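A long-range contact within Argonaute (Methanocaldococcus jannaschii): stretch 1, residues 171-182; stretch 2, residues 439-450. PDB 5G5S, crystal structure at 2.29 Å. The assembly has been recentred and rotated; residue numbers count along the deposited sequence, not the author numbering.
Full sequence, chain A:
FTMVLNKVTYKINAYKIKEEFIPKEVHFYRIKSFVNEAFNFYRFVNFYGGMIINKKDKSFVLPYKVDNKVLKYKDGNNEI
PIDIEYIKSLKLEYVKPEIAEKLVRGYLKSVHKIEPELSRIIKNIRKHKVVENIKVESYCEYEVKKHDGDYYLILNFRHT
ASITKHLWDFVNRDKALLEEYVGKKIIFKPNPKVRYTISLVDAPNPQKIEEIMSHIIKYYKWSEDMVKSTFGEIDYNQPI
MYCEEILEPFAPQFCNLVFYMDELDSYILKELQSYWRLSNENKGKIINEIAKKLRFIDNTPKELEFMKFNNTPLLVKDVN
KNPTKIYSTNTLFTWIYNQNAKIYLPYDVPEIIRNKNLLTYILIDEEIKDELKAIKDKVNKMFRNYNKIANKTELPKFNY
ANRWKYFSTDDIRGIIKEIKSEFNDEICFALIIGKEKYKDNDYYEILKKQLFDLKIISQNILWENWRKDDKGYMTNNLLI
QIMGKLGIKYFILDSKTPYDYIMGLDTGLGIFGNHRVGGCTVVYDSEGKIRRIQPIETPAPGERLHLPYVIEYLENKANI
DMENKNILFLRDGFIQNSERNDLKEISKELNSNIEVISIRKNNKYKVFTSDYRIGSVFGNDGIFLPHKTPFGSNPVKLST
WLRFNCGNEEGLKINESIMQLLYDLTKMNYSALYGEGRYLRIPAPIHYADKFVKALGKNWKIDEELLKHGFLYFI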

# COMPACT_ATOMS: atom_id res chain seq x y z
N VAL A 171 17.83 7.89 -12.69
CA VAL A 171 16.91 7.29 -13.67
C VAL A 171 17.50 7.28 -15.10
O VAL A 171 16.76 7.26 -16.09
CB VAL A 171 15.45 7.82 -13.57
CG1 VAL A 171 14.86 7.55 -12.19
CG2 VAL A 171 15.34 9.31 -13.93
N ASN A 172 18.86 7.28 -15.20
CA ASN A 172 19.68 7.25 -16.42
C ASN A 172 19.23 8.27 -17.48
O ASN A 172 19.29 7.99 -18.68
CB ASN A 172 19.77 5.82 -16.98
CG ASN A 172 20.60 4.88 -16.13
OD1 ASN A 172 21.78 5.13 -15.82
ND2 ASN A 172 20.00 3.76 -15.75
N ARG A 173 18.80 9.46 -17.02
CA ARG A 173 18.29 10.56 -17.83
C ARG A 173 17.24 10.11 -18.87
O ARG A 173 17.29 10.51 -20.04
CB ARG A 173 19.44 11.41 -18.42
CG ARG A 173 20.27 12.11 -17.35
CD ARG A 173 21.16 13.19 -17.92
NE ARG A 173 21.71 14.05 -16.88
CZ ARG A 173 22.38 15.18 -17.11
NH1 ARG A 173 22.60 15.59 -18.35
NH2 ARG A 173 22.83 15.91 -16.10
N ASP A 174 16.24 9.31 -18.41
CA ASP A 174 15.14 8.75 -19.20
C ASP A 174 13.79 9.11 -18.56
O ASP A 174 13.54 8.71 -17.42
CB ASP A 174 15.29 7.21 -19.29
CG ASP A 174 14.59 6.54 -20.46
OD1 ASP A 174 13.37 6.78 -20.66
OD2 ASP A 174 15.24 5.71 -21.15
N LYS A 175 12.93 9.86 -19.28
CA LYS A 175 11.60 10.29 -18.81
C LYS A 175 10.68 9.12 -18.45
O LYS A 175 9.86 9.25 -17.53
CB LYS A 175 10.93 11.21 -19.84
N ALA A 176 10.82 7.99 -19.16
CA ALA A 176 10.05 6.77 -18.93
C ALA A 176 10.41 6.14 -17.58
O ALA A 176 9.50 5.82 -16.81
CB ALA A 176 10.27 5.78 -20.06
N LEU A 177 11.73 6.02 -17.25
CA LEU A 177 12.21 5.46 -15.98
C LEU A 177 11.74 6.29 -14.81
O LEU A 177 11.49 5.74 -13.74
CB LEU A 177 13.74 5.32 -15.92
CG LEU A 177 14.41 4.11 -16.58
CD1 LEU A 177 15.83 3.95 -16.08
CD2 LEU A 177 13.66 2.80 -16.31
N LEU A 178 11.61 7.61 -15.00
CA LEU A 178 11.12 8.55 -14.00
C LEU A 178 9.68 8.22 -13.58
O LEU A 178 9.36 8.27 -12.40
CB LEU A 178 11.24 9.99 -14.50
CG LEU A 178 11.11 11.09 -13.44
CD1 LEU A 178 12.26 11.05 -12.46
CD2 LEU A 178 11.02 12.45 -14.08
N GLU A 179 8.82 7.84 -14.56
CA GLU A 179 7.42 7.47 -14.34
C GLU A 179 7.29 6.25 -13.43
O GLU A 179 6.37 6.18 -12.62
CB GLU A 179 6.67 7.26 -15.67
CG GLU A 179 6.67 8.50 -16.55
CD GLU A 179 5.99 8.41 -17.90
OE1 GLU A 179 5.82 7.29 -18.44
OE2 GLU A 179 5.66 9.48 -18.45
N GLU A 180 8.25 5.31 -13.51
CA GLU A 180 8.32 4.11 -12.67
C GLU A 180 8.56 4.44 -11.19
O GLU A 180 8.44 3.55 -10.34
CB GLU A 180 9.41 3.16 -13.19
CG GLU A 180 8.98 2.30 -14.36
CD GLU A 180 7.65 1.60 -14.21
OE1 GLU A 180 7.46 0.87 -13.20
OE2 GLU A 180 6.77 1.82 -15.08
N TYR A 181 8.93 5.71 -10.89
CA TYR A 181 9.20 6.21 -9.54
C TYR A 181 8.02 6.93 -8.90
O TYR A 181 8.12 7.36 -7.75
CB TYR A 181 10.54 6.98 -9.48
CG TYR A 181 11.73 6.04 -9.55
CD1 TYR A 181 12.17 5.54 -10.78
CD2 TYR A 181 12.31 5.54 -8.40
CE1 TYR A 181 13.20 4.60 -10.85
CE2 TYR A 181 13.34 4.60 -8.46
CZ TYR A 181 13.79 4.14 -9.69
OH TYR A 181 14.80 3.21 -9.75
N VAL A 182 6.87 6.97 -9.60
CA VAL A 182 5.62 7.53 -9.07
C VAL A 182 5.19 6.62 -7.89
O VAL A 182 5.12 5.40 -8.04
CB VAL A 182 4.50 7.66 -10.15
CG1 VAL A 182 3.18 8.06 -9.52
CG2 VAL A 182 4.90 8.67 -11.23
N LYS A 439 18.26 -2.33 -11.05
CA LYS A 439 17.48 -1.11 -11.22
C LYS A 439 16.88 -1.07 -12.61
O LYS A 439 15.75 -0.64 -12.80
CB LYS A 439 18.35 0.12 -10.98
N ASP A 440 17.65 -1.49 -13.60
CA ASP A 440 17.19 -1.55 -14.99
C ASP A 440 15.97 -2.46 -15.20
O ASP A 440 15.39 -2.41 -16.28
CB ASP A 440 18.35 -1.91 -15.94
CG ASP A 440 19.33 -0.79 -16.28
OD1 ASP A 440 19.36 0.23 -15.54
OD2 ASP A 440 20.09 -0.94 -17.27
N ASN A 441 15.56 -3.26 -14.19
CA ASN A 441 14.36 -4.12 -14.24
C ASN A 441 13.08 -3.30 -14.51
O ASN A 441 12.10 -3.84 -15.01
CB ASN A 441 14.19 -4.93 -12.94
CG ASN A 441 14.96 -6.23 -12.89
OD1 ASN A 441 15.21 -6.89 -13.90
ND2 ASN A 441 15.28 -6.66 -11.67
N ASP A 442 13.11 -1.99 -14.20
CA ASP A 442 12.03 -1.04 -14.45
C ASP A 442 11.75 -0.87 -15.95
O ASP A 442 10.63 -0.50 -16.31
CB ASP A 442 12.31 0.31 -13.76
CG ASP A 442 12.05 0.30 -12.26
OD1 ASP A 442 11.13 -0.42 -11.81
OD2 ASP A 442 12.74 1.05 -11.53
N TYR A 443 12.75 -1.16 -16.82
CA TYR A 443 12.60 -1.12 -18.28
C TYR A 443 11.61 -2.19 -18.73
O TYR A 443 10.89 -1.97 -19.70
CB TYR A 443 13.95 -1.26 -19.00
CG TYR A 443 14.81 -0.01 -19.01
CD1 TYR A 443 14.39 1.15 -19.67
CD2 TYR A 443 16.09 -0.01 -18.45
CE1 TYR A 443 15.19 2.29 -19.70
CE2 TYR A 443 16.90 1.12 -18.49
CZ TYR A 443 16.45 2.27 -19.12
OH TYR A 443 17.25 3.39 -19.17
N TYR A 444 11.54 -3.32 -18.00
CA TYR A 444 10.58 -4.40 -18.27
C TYR A 444 9.16 -3.92 -17.95
O TYR A 444 8.22 -4.29 -18.66
CB TYR A 444 10.91 -5.67 -17.47
CG TYR A 444 12.19 -6.37 -17.91
CD1 TYR A 444 12.38 -6.76 -19.24
CD2 TYR A 444 13.17 -6.73 -16.99
CE1 TYR A 444 13.54 -7.42 -19.64
CE2 TYR A 444 14.32 -7.41 -17.37
CZ TYR A 444 14.51 -7.74 -18.71
OH TYR A 444 15.64 -8.41 -19.10
N GLU A 445 9.02 -3.08 -16.91
CA GLU A 445 7.75 -2.47 -16.50
C GLU A 445 7.35 -1.39 -17.53
O GLU A 445 6.16 -1.22 -17.82
CB GLU A 445 7.85 -1.87 -15.08
CG GLU A 445 8.01 -2.88 -13.96
CD GLU A 445 6.88 -3.87 -13.78
OE1 GLU A 445 5.70 -3.45 -13.84
OE2 GLU A 445 7.17 -5.07 -13.60
N ILE A 446 8.36 -0.69 -18.11
CA ILE A 446 8.17 0.30 -19.18
C ILE A 446 7.60 -0.42 -20.40
O ILE A 446 6.66 0.08 -21.00
CB ILE A 446 9.48 1.11 -19.49
CG1 ILE A 446 9.82 2.10 -18.35
CG2 ILE A 446 9.44 1.84 -20.85
CD1 ILE A 446 8.67 3.01 -17.90
N LEU A 447 8.15 -1.62 -20.71
CA LEU A 447 7.71 -2.45 -21.82
C LEU A 447 6.25 -2.87 -21.66
O LEU A 447 5.49 -2.72 -22.60
CB LEU A 447 8.63 -3.68 -22.03
CG LEU A 447 8.39 -4.51 -23.31
CD1 LEU A 447 8.73 -3.71 -24.56
CD2 LEU A 447 9.18 -5.80 -23.29
N LYS A 448 5.84 -3.33 -20.47
CA LYS A 448 4.46 -3.75 -20.19
C LYS A 448 3.43 -2.63 -20.39
O LYS A 448 2.39 -2.84 -21.02
CB LYS A 448 4.33 -4.30 -18.77
CG LYS A 448 5.03 -5.63 -18.58
CD LYS A 448 4.48 -6.39 -17.38
CE LYS A 448 4.86 -5.80 -16.04
NZ LYS A 448 4.45 -6.70 -14.93
N LYS A 449 3.74 -1.45 -19.83
CA LYS A 449 2.93 -0.24 -19.88
C LYS A 449 2.67 0.20 -21.33
O LYS A 449 1.51 0.33 -21.72
CB LYS A 449 3.61 0.86 -19.05
CG LYS A 449 2.85 2.17 -18.96
CD LYS A 449 3.57 3.14 -18.06
CE LYS A 449 4.62 3.98 -18.74
NZ LYS A 449 5.54 4.61 -17.76
N GLN A 450 3.75 0.39 -22.11
CA GLN A 450 3.73 0.79 -23.53
C GLN A 450 3.07 -0.26 -24.43
O GLN A 450 2.51 0.10 -25.47
CB GLN A 450 5.14 1.12 -24.03
CG GLN A 450 5.71 2.42 -23.46
CD GLN A 450 6.89 2.95 -24.23
OE1 GLN A 450 7.73 2.19 -24.75
NE2 GLN A 450 7.01 4.27 -24.31

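Two carboxylates face each other across this contact without an intervening partner in either stretch: Glu180 OE1 and Asp442 OD1 lie 4.1 Å apart, bringing like charges together in a contact that mixes apolar packing with charged groups. The pairing illustrates how helices that cross almost at right angles, here at 93° with axes 9.5 Å apart at closest approach, can bury a compact patch rather than a long seam. Ala176 and Ile446 mark one near point of the backbones, their CA atoms 6.7 Å apart; Ile446 CD1 lies 3.9 Å from Ala176 CB and 3.1 Å from Ala176 O.

Beside this pair, Leu177 meets the face of Tyr443. Its CD2 sits 3.8 Å from the ring centroid, only 13° off the normal, a CH-pi contact in which a methyl group rests on the ring face and which owes most to dispersion. The same leucine's CD2 also reaches Asp442 CB at 3.8 Å.

Glu180 sets its CG 3.9 Å from Asp442 CB. Its OE2 stays 4.1 Å from Lys449 NZ, too far for a salt bridge but electrostatically favourable. A salt bridge does join the stretches nearby, with Lys449 NZ donating to Glu179 OE1 at 2.8 Å. Within the first stretch, Asp174 OD1 caps the helix by accepting from Ala176 N at 3.2 Å.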